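Local coordinates for protein betaine aldehyde dehydrogenase (Staphylococcus aureus subsp. aureus COL, PDB 4QTO) that probably oxidises betaine aldehyde to glycine betaine with NAD as electron acceptor, as an enzyme of the aldehyde dehydrogenase family, at residues A[117-122]-A[208-212]; A[54-58]-A[392-396]; A[306-311]-A[352-356]. All coordinates share one frame; numbering follows the deposited sequence.

Contact 1. Residues A[117-122]-A[208-212]; sequences LETLDT and ITPLT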
ATOM      1  N   LEU A 117      -4.392 -21.321  33.891  0.50 14.56           N
ATOM      2  CA  LEU A 117      -3.323 -20.582  34.530  0.50 14.39           C
ATOM      3  C   LEU A 117      -3.647 -19.075  34.565  0.50 14.48           C
ATOM      4  O   LEU A 117      -3.385 -18.397  35.565  0.50 14.38           O
ATOM      5  CB  LEU A 117      -2.029 -20.850  33.757  0.50 14.52           C
ATOM      6  CG  LEU A 117      -0.755 -20.355  34.415  0.50 14.27           C
ATOM      7  CD1 LEU A 117      -0.664 -20.937  35.814  0.50 15.45           C
ATOM      8  CD2 LEU A 117       0.454 -20.702  33.572  0.50 14.46           C
ATOM      9  N   GLU A 118      -4.241 -18.553  33.487  1.00 14.09           N
ATOM     10  CA  GLU A 118      -4.571 -17.137  33.417  1.00 13.57           C
ATOM     11  C   GLU A 118      -5.675 -16.790  34.429  1.00 13.83           C
ATOM     12  O   GLU A 118      -5.596 -15.765  35.115  1.00 14.17           O
ATOM     13  CB  GLU A 118      -4.970 -16.720  31.994  1.00 13.90           C
ATOM     14  CG  GLU A 118      -4.839 -15.227  31.696  1.00 14.67           C
ATOM     15  CD  GLU A 118      -3.382 -14.781  31.512  1.00 15.77           C
ATOM     16  OE1 GLU A 118      -2.557 -14.965  32.420  1.00 18.17           O
ATOM     17  OE2 GLU A 118      -3.038 -14.179  30.482  1.00 17.56           O
ATOM     18  N   THR A 119      -6.671 -17.665  34.571  1.00 13.33           N
ATOM     19  CA  THR A 119      -7.738 -17.439  35.543  1.00 14.49           C
ATOM     20  C   THR A 119      -7.193 -17.555  36.955  1.00 14.05           C
ATOM     21  O   THR A 119      -7.589 -16.770  37.852  1.00 15.27           O
ATOM     22  CB  THR A 119      -8.897 -18.421  35.284  1.00 14.36           C
ATOM     23  OG1 THR A 119      -9.667 -17.896  34.210  1.00 14.93           O
ATOM     24  CG2 THR A 119      -9.791 -18.602  36.483  1.00 16.20           C
ATOM     25  N   LEU A 120      -6.270 -18.495  37.177  1.00 14.01           N
ATOM     26  CA  LEU A 120      -5.696 -18.643  38.517  1.00 14.98           C
ATOM     27  C   LEU A 120      -4.927 -17.383  38.923  1.00 15.26           C
ATOM     28  O   LEU A 120      -5.036 -16.919  40.057  1.00 15.11           O
ATOM     29  CB  LEU A 120      -4.743 -19.845  38.566  1.00 16.42           C
ATOM     30  CG  LEU A 120      -4.163 -20.186  39.937  1.00 17.86           C
ATOM     31  CD1 LEU A 120      -5.244 -20.738  40.833  1.00 20.43           C
ATOM     32  CD2 LEU A 120      -3.039 -21.200  39.778  1.00 19.32           C
ATOM     33  N   ASP A 121      -4.147 -16.843  37.988  1.00 15.08           N
ATOM     34  CA  ASP A 121      -3.274 -15.692  38.265  1.00 15.13           C
ATOM     35  C   ASP A 121      -4.018 -14.361  38.316  1.00 14.07           C
ATOM     36  O   ASP A 121      -3.688 -13.464  39.113  1.00 15.53           O
ATOM     37  CB  ASP A 121      -2.203 -15.635  37.145  1.00 15.90           C
ATOM     38  CG  ASP A 121      -0.859 -14.970  37.573  1.00 16.81           C
ATOM     39  OD1 ASP A 121      -0.681 -14.597  38.753  1.00 17.16           O
ATOM     40  OD2 ASP A 121       0.021 -14.819  36.667  1.00 15.95           O
ATOM     41  N   THR A 122      -5.019 -14.195  37.453  1.00 14.43           N
ATOM     42  CA  THR A 122      -5.667 -12.880  37.323  1.00 14.51           C
ATOM     43  C   THR A 122      -7.081 -12.781  37.852  1.00 14.91           C
ATOM     44  O   THR A 122      -7.621 -11.678  37.931  1.00 14.80           O
ATOM     45  CB  THR A 122      -5.728 -12.419  35.861  1.00 14.89           C
ATOM     46  OG1 THR A 122      -6.676 -13.220  35.123  1.00 14.89           O
ATOM     47  CG2 THR A 122      -4.339 -12.465  35.204  1.00 15.71           C
ATOM     48  N   ILE A 208       3.108  -9.002  39.533  1.00 13.44           N
ATOM     49  CA  ILE A 208       2.095  -9.784  40.220  1.00 13.08           C
ATOM     50  C   ILE A 208       1.425 -10.899  39.409  1.00 13.46           C
ATOM     51  O   ILE A 208       0.733 -11.734  39.977  1.00 14.44           O
ATOM     52  CB  ILE A 208       0.996  -8.890  40.858  1.00 14.47           C
ATOM     53  CG1 ILE A 208       0.353  -7.961  39.842  1.00 14.65           C
ATOM     54  CG2 ILE A 208       1.585  -8.049  41.991  1.00 16.39           C
ATOM     55  CD1 ILE A 208      -0.880  -7.256  40.394  1.00 16.56           C
ATOM     56  N   THR A 209       1.652 -10.910  38.091  1.00 12.15           N
ATOM     57  CA  THR A 209       1.028 -11.913  37.185  1.00 12.12           C
ATOM     58  C   THR A 209       2.001 -12.448  36.128  1.00 13.26           C
ATOM     59  O   THR A 209       1.854 -12.184  34.941  1.00 15.00           O
ATOM     60  CB  THR A 209      -0.157 -11.284  36.435  1.00 12.37           C
ATOM     61  OG1 THR A 209       0.311 -10.132  35.686  1.00 12.89           O
ATOM     62  CG2 THR A 209      -1.266 -10.880  37.390  1.00 12.84           C
ATOM     63  N   PRO A 210       3.008 -13.236  36.537  1.00 12.39           N
ATOM     64  CA  PRO A 210       3.988 -13.725  35.568  1.00 12.16           C
ATOM     65  C   PRO A 210       3.718 -15.114  34.988  1.00 12.63           C
ATOM     66  O   PRO A 210       4.463 -15.551  34.109  1.00 11.98           O
ATOM     67  CB  PRO A 210       5.238 -13.844  36.440  1.00 12.47           C
ATOM     68  CG  PRO A 210       4.689 -14.292  37.748  1.00 13.33           C
ATOM     69  CD  PRO A 210       3.405 -13.528  37.925  1.00 13.67           C
ATOM     70  N   LEU A 211       2.673 -15.800  35.440  1.00 11.72           N
ATOM     71  CA  LEU A 211       2.557 -17.243  35.148  1.00 12.16           C
ATOM     72  C   LEU A 211       2.435 -17.634  33.675  1.00 11.52           C
ATOM     73  O   LEU A 211       3.227 -18.456  33.183  1.00 11.15           O
ATOM     74  CB  LEU A 211       1.444 -17.885  35.955  1.00 12.95           C
ATOM     75  CG  LEU A 211       1.561 -17.681  37.459  1.00 14.38           C
ATOM     76  CD1 LEU A 211       0.399 -18.382  38.157  1.00 15.88           C
ATOM     77  CD2 LEU A 211       2.871 -18.166  38.025  1.00 14.45           C
ATOM     78  N   THR A 212       1.466 -17.073  32.965  1.00 10.37           N
ATOM     79  CA  THR A 212       1.324 -17.446  31.564  1.00 10.71           C
ATOM     80  C   THR A 212       2.491 -16.931  30.708  1.00 10.66           C
ATOM     81  O   THR A 212       2.774 -17.495  29.644  1.00 10.66           O
ATOM     82  CB  THR A 212      -0.013 -16.977  30.978  1.00 11.11           C
ATOM     83  OG1 THR A 212      -0.129 -15.568  31.208  1.00 10.96           O
ATOM     84  CG2 THR A 212      -1.174 -17.752  31.557  1.00 12.51           C
TER
HETATM   85  O   HOH W   1      -0.329 -15.119  34.082  1.00 16.72           O
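The first turn of helix 211-223 lies against the last turn of helix 111-122, and two acids of the latter, D121 and E118, take hold of L211 and T212. D121 extends its carboxylate across the approach to the helix, with CG anti to its own backbone N (chi1 -153°). OD2 accepts the N-H of L211 at 3.1 Å; the bond is fairly straight, 159° at the hydrogen, and arrives on the syn side, tilted out of the carboxylate plane. The same oxygen rests 3.1 Å from CA of T209, where the chain bends into the helix. Strand 200-204, helix 211-223 and the parallel strand 230-232 form a beta-alpha-beta crossover, right-handed as expected in a Rossmann-like domain, which in this family binds NAD. One residue on, the hydroxyl OG1 of T212 donates to OE1 of E118 at 2.8 Å, meeting the carboxylate from above its plane, while OE2 of E118 accepts from L184 N on helix 183-197. One water joins both acids: it donates to E118 OE1 (2.8 Å) and to D121 OD2 (2.6 Å), and accepts from T212 N at 2.9 Å. Beside this polar cluster the two leucines cross at about a right angle, L117 CD1 lying 3.6 Å from L211 CD1, and F62 and I61 of strand 59-65 pack on L211.

Contact 2. Residues A[54-58]-A[392-396]; sequences NPYNQ and DGLFF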
ATOM      1  N   ASN A  54      -3.298 -15.747  44.258  1.00 19.72           N
ATOM      2  CA  ASN A  54      -4.557 -15.952  43.532  1.00 18.18           C
ATOM      3  C   ASN A  54      -5.522 -14.900  44.149  1.00 17.82           C
ATOM      4  O   ASN A  54      -5.839 -14.987  45.333  1.00 17.81           O
ATOM      5  CB  ASN A  54      -5.096 -17.349  43.788  1.00 18.93           C
ATOM      6  CG  ASN A  54      -6.487 -17.577  43.185  1.00 19.27           C
ATOM      7  OD1 ASN A  54      -7.137 -16.652  42.662  1.00 16.82           O
ATOM      8  ND2 ASN A  54      -6.976 -18.797  43.316  1.00 19.58           N
ATOM      9  N   PRO A  55      -6.023 -13.928  43.373  1.00 15.99           N
ATOM     10  CA  PRO A  55      -6.901 -12.911  43.971  1.00 16.57           C
ATOM     11  C   PRO A  55      -8.254 -13.420  44.503  1.00 15.92           C
ATOM     12  O   PRO A  55      -8.933 -12.726  45.261  1.00 17.00           O
ATOM     13  CB  PRO A  55      -7.123 -11.920  42.836  1.00 16.21           C
ATOM     14  CG  PRO A  55      -6.938 -12.742  41.603  1.00 16.14           C
ATOM     15  CD  PRO A  55      -5.854 -13.746  41.926  1.00 15.58           C
ATOM     16  N   TYR A  56      -8.650 -14.621  44.121  1.00 16.43           N
ATOM     17  CA  TYR A  56      -9.913 -15.169  44.593  1.00 18.03           C
ATOM     18  C   TYR A  56      -9.890 -15.471  46.085  1.00 18.85           C
ATOM     19  O   TYR A  56     -10.924 -15.353  46.797  1.00 19.72           O
ATOM     20  CB  TYR A  56     -10.293 -16.438  43.805  1.00 18.09           C
ATOM     21  CG  TYR A  56     -11.472 -17.138  44.444  1.00 17.96           C
ATOM     22  CD1 TYR A  56     -12.731 -16.566  44.406  1.00 18.24           C
ATOM     23  CD2 TYR A  56     -11.314 -18.345  45.104  1.00 19.64           C
ATOM     24  CE1 TYR A  56     -13.823 -17.167  45.033  1.00 19.97           C
ATOM     25  CE2 TYR A  56     -12.393 -18.965  45.711  1.00 21.98           C
ATOM     26  CZ  TYR A  56     -13.648 -18.367  45.663  1.00 20.90           C
ATOM     27  OH  TYR A  56     -14.735 -18.982  46.288  1.00 24.12           O
ATOM     28  N   ASN A  57      -8.738 -15.934  46.570  1.00 18.90           N
ATOM     29  CA  ASN A  57      -8.617 -16.296  47.979  1.00 20.37           C
ATOM     30  C   ASN A  57      -7.394 -15.737  48.714  1.00 20.12           C
ATOM     31  O   ASN A  57      -7.194 -16.028  49.906  1.00 20.34           O
ATOM     32  CB  ASN A  57      -8.634 -17.827  48.087  1.00 21.01           C
ATOM     33  CG  ASN A  57      -7.554 -18.480  47.251  1.00 21.32           C
ATOM     34  OD1 ASN A  57      -6.559 -17.858  46.890  1.00 19.49           O
ATOM     35  ND2 ASN A  57      -7.748 -19.742  46.943  1.00 22.99           N
ATOM     36  N   GLN A  58      -6.622 -14.916  48.019  1.00 20.47           N
ATOM     37  CA  GLN A  58      -5.393 -14.309  48.533  1.00 20.53           C
ATOM     38  C   GLN A  58      -4.325 -15.317  48.982  1.00 21.26           C
ATOM     39  O   GLN A  58      -3.449 -14.974  49.746  1.00 24.34           O
ATOM     40  CB  GLN A  58      -5.677 -13.265  49.599  1.00 21.34           C
ATOM     41  CG  GLN A  58      -6.591 -12.153  49.099  1.00 23.60           C
ATOM     42  CD  GLN A  58      -6.764 -11.039  50.114  1.00 25.09           C
ATOM     43  OE1 GLN A  58      -5.869 -10.220  50.313  1.00 28.05           O
ATOM     44  NE2 GLN A  58      -7.938 -10.968  50.714  1.00 28.38           N
ATOM     45  N   ASP A 392     -12.853 -13.859  51.760  1.00 32.03           N
ATOM     46  CA  ASP A 392     -11.407 -14.002  51.726  1.00 34.66           C
ATOM     47  C   ASP A 392     -10.764 -13.464  50.461  1.00 29.39           C
ATOM     48  O   ASP A 392      -9.546 -13.316  50.418  1.00 27.05           O
ATOM     49  CB  ASP A 392     -11.008 -15.471  51.874  1.00 40.82           C
ATOM     50  CG  ASP A 392     -11.315 -16.023  53.252  1.00 47.83           C
ATOM     51  OD1 ASP A 392     -11.523 -15.229  54.208  1.00 53.26           O
ATOM     52  OD2 ASP A 392     -11.322 -17.266  53.377  1.00 55.00           O
ATOM     53  N   GLY A 393     -11.579 -13.193  49.442  1.00 25.66           N
ATOM     54  CA  GLY A 393     -11.074 -12.728  48.157  1.00 23.82           C
ATOM     55  C   GLY A 393     -11.118 -11.220  47.991  1.00 21.99           C
ATOM     56  O   GLY A 393     -11.716 -10.498  48.774  1.00 22.16           O
ATOM     57  N   LEU A 394     -10.535 -10.758  46.888  1.00 18.52           N
ATOM     58  CA  LEU A 394     -10.439  -9.339  46.613  1.00 17.93           C
ATOM     59  C   LEU A 394     -11.619  -8.838  45.790  1.00 16.87           C
ATOM     60  O   LEU A 394     -11.458  -8.230  44.737  1.00 16.70           O
ATOM     61  CB  LEU A 394      -9.120  -9.055  45.902  1.00 17.86           C
ATOM     62  CG  LEU A 394      -7.862  -9.366  46.737  1.00 18.76           C
ATOM     63  CD1 LEU A 394      -6.643  -9.422  45.865  1.00 18.94           C
ATOM     64  CD2 LEU A 394      -7.681  -8.300  47.804  1.00 21.00           C
ATOM     65  N   PHE A 395     -12.820  -9.086  46.296  1.00 17.51           N
ATOM     66  CA  PHE A 395     -14.025  -8.675  45.604  1.00 16.43           C
ATOM     67  C   PHE A 395     -14.445  -7.236  45.891  1.00 16.53           C
ATOM     68  O   PHE A 395     -14.187  -6.670  46.972  1.00 17.10           O
ATOM     69  CB  PHE A 395     -15.170  -9.642  45.898  1.00 16.50           C
ATOM     70  CG  PHE A 395     -14.983 -10.986  45.286  1.00 16.48           C
ATOM     71  CD1 PHE A 395     -15.414 -11.214  43.984  1.00 15.37           C
ATOM     72  CD2 PHE A 395     -14.340 -11.989  45.967  1.00 17.24           C
ATOM     73  CE1 PHE A 395     -15.222 -12.449  43.390  1.00 16.49           C
ATOM     74  CE2 PHE A 395     -14.138 -13.213  45.375  1.00 17.61           C
ATOM     75  CZ  PHE A 395     -14.600 -13.448  44.090  1.00 16.88           C
ATOM     76  N   PHE A 396     -15.064  -6.648  44.873  1.00 15.81           N
ATOM     77  CA  PHE A 396     -15.621  -5.312  44.980  1.00 16.43           C
ATOM     78  C   PHE A 396     -16.922  -5.345  44.167  1.00 16.02           C
ATOM     79  O   PHE A 396     -16.936  -5.867  43.058  1.00 15.18           O
ATOM     80  CB  PHE A 396     -14.670  -4.233  44.500  1.00 17.20           C
ATOM     81  CG  PHE A 396     -15.107  -2.854  44.910  1.00 17.61           C
ATOM     82  CD1 PHE A 396     -14.756  -2.361  46.157  1.00 19.40           C
ATOM     83  CD2 PHE A 396     -15.873  -2.093  44.085  1.00 17.39           C
ATOM     84  CE1 PHE A 396     -15.190  -1.114  46.573  1.00 19.86           C
ATOM     85  CE2 PHE A 396     -16.295  -0.839  44.487  1.00 18.26           C
ATOM     86  CZ  PHE A 396     -15.964  -0.357  45.717  1.00 19.09           C
TER
HETATM   87  O   HOH W   2      -8.453 -17.952  51.652  1.00 47.46           O
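The rings of Y56 and F395 meet rim to rim with their planes nearly perpendicular, at 88°, and neither lies over the face of the other. The touching atoms are Y56 CD1 and F395 CZ, 3.6 Å apart, each close to the plane of the partner ring, and the centroids are 6.0 Å apart. The Y56 ring reaches this edge although CB leaves the backbone pointing away from 392-396, because CG is anti to the backbone N (chi1 170°). The third flat group is the amide of Q58, at the end of a side chain that runs on extended beyond CG. Its NE2 donates to D392 O at 2.9 Å; that oxygen lies near the amide plane, whereas the nitrogen stands well above the carbonyl plane of D392. OE1 lies instead beside L394, 3.6 Å from its CD2. Between these side chains the backbones are tied by a hydrogen bond from L394 N to P55 O, 3.0 Å long. An Asx turn, Y56 N to N54 OD1, shapes the first loop, and L394 centres an inverse gamma turn in the second. The contact thus joins the connection between strands 49-54 and 59-65 to the one between strands 377-380 and 399-402, with T358, at the start of helix 358-373, packed against both Q58 and L394.

Contact 3. Residues A[306-311]-A[352-356]; sequences YFHAGQ and MGPVI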
ATOM      1  N   TYR A 306     -18.287  -4.166  33.190  1.00 10.20           N
ATOM      2  CA  TYR A 306     -17.994  -5.218  34.183  1.00 10.79           C
ATOM      3  C   TYR A 306     -17.243  -6.471  33.755  1.00 11.59           C
ATOM      4  O   TYR A 306     -16.908  -7.299  34.608  1.00 11.60           O
ATOM      5  CB  TYR A 306     -19.295  -5.564  34.940  1.00 11.42           C
ATOM      6  CG  TYR A 306     -20.002  -4.318  35.445  1.00 11.64           C
ATOM      7  CD1 TYR A 306     -19.447  -3.533  36.461  1.00 12.30           C
ATOM      8  CD2 TYR A 306     -21.247  -3.951  34.944  1.00 11.61           C
ATOM      9  CE1 TYR A 306     -20.075  -2.395  36.909  1.00 12.48           C
ATOM     10  CE2 TYR A 306     -21.896  -2.800  35.402  1.00 12.98           C
ATOM     11  CZ  TYR A 306     -21.304  -2.029  36.371  1.00 12.94           C
ATOM     12  OH  TYR A 306     -21.956  -0.879  36.809  1.00 12.41           O
ATOM     13  N   PHE A 307     -16.999  -6.657  32.469  1.00 11.49           N
ATOM     14  CA  PHE A 307     -16.089  -7.740  32.100  1.00 12.51           C
ATOM     15  C   PHE A 307     -14.751  -7.492  32.812  1.00 11.74           C
ATOM     16  O   PHE A 307     -14.293  -6.354  32.934  1.00 10.84           O
ATOM     17  CB  PHE A 307     -15.936  -7.873  30.582  1.00 13.21           C
ATOM     18  CG  PHE A 307     -16.924  -8.805  29.963  1.00 15.41           C
ATOM     19  CD1 PHE A 307     -16.849 -10.188  30.229  1.00 18.64           C
ATOM     20  CD2 PHE A 307     -17.886  -8.368  29.110  1.00 17.68           C
ATOM     21  CE1 PHE A 307     -17.750 -11.065  29.679  1.00 18.65           C
ATOM     22  CE2 PHE A 307     -18.795  -9.252  28.537  1.00 18.71           C
ATOM     23  CZ  PHE A 307     -18.729 -10.595  28.832  1.00 18.62           C
ATOM     24  N   HIS A 308     -14.156  -8.586  33.322  1.00 11.72           N
ATOM     25  CA  HIS A 308     -12.911  -8.572  34.119  1.00 12.33           C
ATOM     26  C   HIS A 308     -12.984  -7.557  35.243  1.00 12.14           C
ATOM     27  O   HIS A 308     -12.003  -6.857  35.570  1.00 12.04           O
ATOM     28  CB  HIS A 308     -11.664  -8.290  33.278  1.00 12.13           C
ATOM     29  CG  HIS A 308     -10.384  -8.805  33.868  1.00 12.35           C
ATOM     30  ND1 HIS A 308     -10.279  -9.315  35.143  1.00 13.80           N
ATOM     31  CD2 HIS A 308      -9.130  -8.824  33.363  1.00 12.35           C
ATOM     32  CE1 HIS A 308      -9.030  -9.665  35.378  1.00 13.42           C
ATOM     33  NE2 HIS A 308      -8.313  -9.389  34.303  1.00 13.44           N
ATOM     34  N   ALA A 309     -14.166  -7.442  35.858  1.00 12.11           N
ATOM     35  CA  ALA A 309     -14.393  -6.468  36.935  1.00 12.45           C
ATOM     36  C   ALA A 309     -13.997  -5.039  36.543  1.00 12.42           C
ATOM     37  O   ALA A 309     -13.547  -4.256  37.377  1.00 12.75           O
ATOM     38  CB  ALA A 309     -13.707  -6.919  38.228  1.00 13.72           C
ATOM     39  N   GLY A 310     -14.188  -4.716  35.275  1.00 11.97           N
ATOM     40  CA  GLY A 310     -13.872  -3.381  34.752  1.00 13.18           C
ATOM     41  C   GLY A 310     -12.394  -3.070  34.627  1.00 13.55           C
ATOM     42  O   GLY A 310     -12.014  -1.933  34.350  1.00 13.34           O
ATOM     43  N   GLN A 311     -11.542  -4.097  34.735  1.00 13.12           N
ATOM     44  CA  GLN A 311     -10.084  -3.886  34.705  1.00 13.64           C
ATOM     45  C   GLN A 311      -9.551  -3.995  33.297  1.00 15.21           C
ATOM     46  O   GLN A 311      -8.714  -4.824  32.992  1.00 17.53           O
ATOM     47  CB  GLN A 311      -9.430  -4.903  35.630  1.00 13.36           C
ATOM     48  CG  GLN A 311      -9.834  -4.753  37.106  1.00 13.44           C
ATOM     49  CD  GLN A 311      -9.303  -5.861  37.988  1.00 13.31           C
ATOM     50  OE1 GLN A 311      -8.641  -5.601  38.997  1.00 14.34           O
ATOM     51  NE2 GLN A 311      -9.573  -7.113  37.610  1.00 12.48           N
ATOM     52  N   MET A 352     -18.591 -12.390  37.289  1.00 13.88           N
ATOM     53  CA  MET A 352     -17.554 -11.419  37.584  1.00 14.13           C
ATOM     54  C   MET A 352     -16.693 -11.918  38.727  1.00 14.78           C
ATOM     55  O   MET A 352     -17.199 -12.292  39.802  1.00 15.54           O
ATOM     56  CB  MET A 352     -18.145 -10.047  37.948  1.00 14.29           C
ATOM     57  CG  MET A 352     -17.174  -8.900  37.787  1.00 15.26           C
ATOM     58  SD  MET A 352     -17.854  -7.272  38.228  1.00 16.12           S
ATOM     59  CE  MET A 352     -17.362  -7.201  39.928  1.00 16.96           C
ATOM     60  N   GLY A 353     -15.401 -11.922  38.496  1.00 14.03           N
ATOM     61  CA  GLY A 353     -14.436 -12.314  39.516  1.00 14.32           C
ATOM     62  C   GLY A 353     -13.972 -11.147  40.400  1.00 14.11           C
ATOM     63  O   GLY A 353     -14.557 -10.059  40.389  1.00 15.06           O
ATOM     64  N   PRO A 354     -12.913 -11.370  41.179  1.00 14.07           N
ATOM     65  CA  PRO A 354     -12.347 -10.352  42.021  1.00 13.96           C
ATOM     66  C   PRO A 354     -11.481  -9.371  41.267  1.00 13.67           C
ATOM     67  O   PRO A 354     -11.220  -9.563  40.061  1.00 14.21           O
ATOM     68  CB  PRO A 354     -11.449 -11.153  42.957  1.00 14.95           C
ATOM     69  CG  PRO A 354     -10.966 -12.265  42.083  1.00 14.78           C
ATOM     70  CD  PRO A 354     -12.142 -12.621  41.224  1.00 14.27           C
ATOM     71  N   VAL A 355     -11.053  -8.304  41.951  1.00 14.48           N
ATOM     72  CA  VAL A 355     -10.069  -7.377  41.395  1.00 14.78           C
ATOM     73  C   VAL A 355      -8.693  -7.934  41.752  1.00 14.83           C
ATOM     74  O   VAL A 355      -8.573  -8.871  42.532  1.00 15.71           O
ATOM     75  CB  VAL A 355     -10.261  -5.899  41.791  1.00 14.61           C
ATOM     76  CG1 VAL A 355     -11.605  -5.388  41.286  1.00 15.45           C
ATOM     77  CG2 VAL A 355     -10.103  -5.674  43.295  1.00 16.39           C
ATOM     78  N   ILE A 356      -7.655  -7.331  41.207  1.00 15.49           N
ATOM     79  CA  ILE A 356      -6.345  -7.992  41.161  1.00 15.92           C
ATOM     80  C   ILE A 356      -5.491  -8.046  42.415  1.00 17.27           C
ATOM     81  O   ILE A 356      -4.744  -9.016  42.604  1.00 17.53           O
ATOM     82  CB  ILE A 356      -5.520  -7.398  39.993  1.00 15.85           C
ATOM     83  CG1 ILE A 356      -4.381  -8.305  39.548  1.00 15.26           C
ATOM     84  CG2 ILE A 356      -4.995  -6.015  40.347  1.00 16.15           C
ATOM     85  CD1 ILE A 356      -4.827  -9.629  38.958  1.00 16.51           C
TER
HETATM   86  O   HOH W   3     -12.039 -10.220  37.185  1.00 16.02           O
HETATM   87  O   HOH W   4      -8.610  -9.420  39.130  1.00 13.94           O
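Q311 reaches V355 and I356 with the end of its side chain. From CB the chain runs straight out, CG anti to the carbonyl carbon (chi1 -63°) and the next bond extended, which brings CD to 3.8 Å from V355 CA. OE1 presses on V355 CB at 3.2 Å and accepts from I356 N at 3.0 Å; the donor sits in the carbonyl plane, on a lone pair, though the bond is bent to 135° at the hydrogen. NE2 turns back to its own loop and donates to H308 O at 3.2 Å. It also donates to a water, 2.9 Å away, which in turn gives a hydrogen to P354 O. Farther along, A309 CB lies 4.0 Å from both M352 CG and V355 CG1, and the M352 sulfur stands obliquely beside the Y306 ring, a Met-aromatic contact. The Gly-Gln pair G310-Q311 belongs to the cysteine signature of aldehyde dehydrogenases, and C313, modified here, follows closely. With its oxygen on an N-H and its nitrogen on a carbonyl and a water, the buried amide is fixed in rotation, and a flip would set like against like.

The three contacts form one connected patch: contacts 2 and 3 have centres 11 Å apart, and the centre of contact 1 lies about 14 Å from the centre of each. L394 O of contact 2 probably accepts from V355 N of contact 3 at 2.8 Å, so 392-396 is held by 54-58 and by 352-356. P55 packs against the end of helix 111-122, with its CD 3.6 Å from D121 O of contact 1, and I356 CD1 lies 3.6 Å from T122 O. Along the chain, 54-58 and 392-396 enclose the other two contacts. The bound PEG in the active site is about 7 Å from the side chain of Q311, about 8 Å from that of I208 and about 14 Å from that of L394.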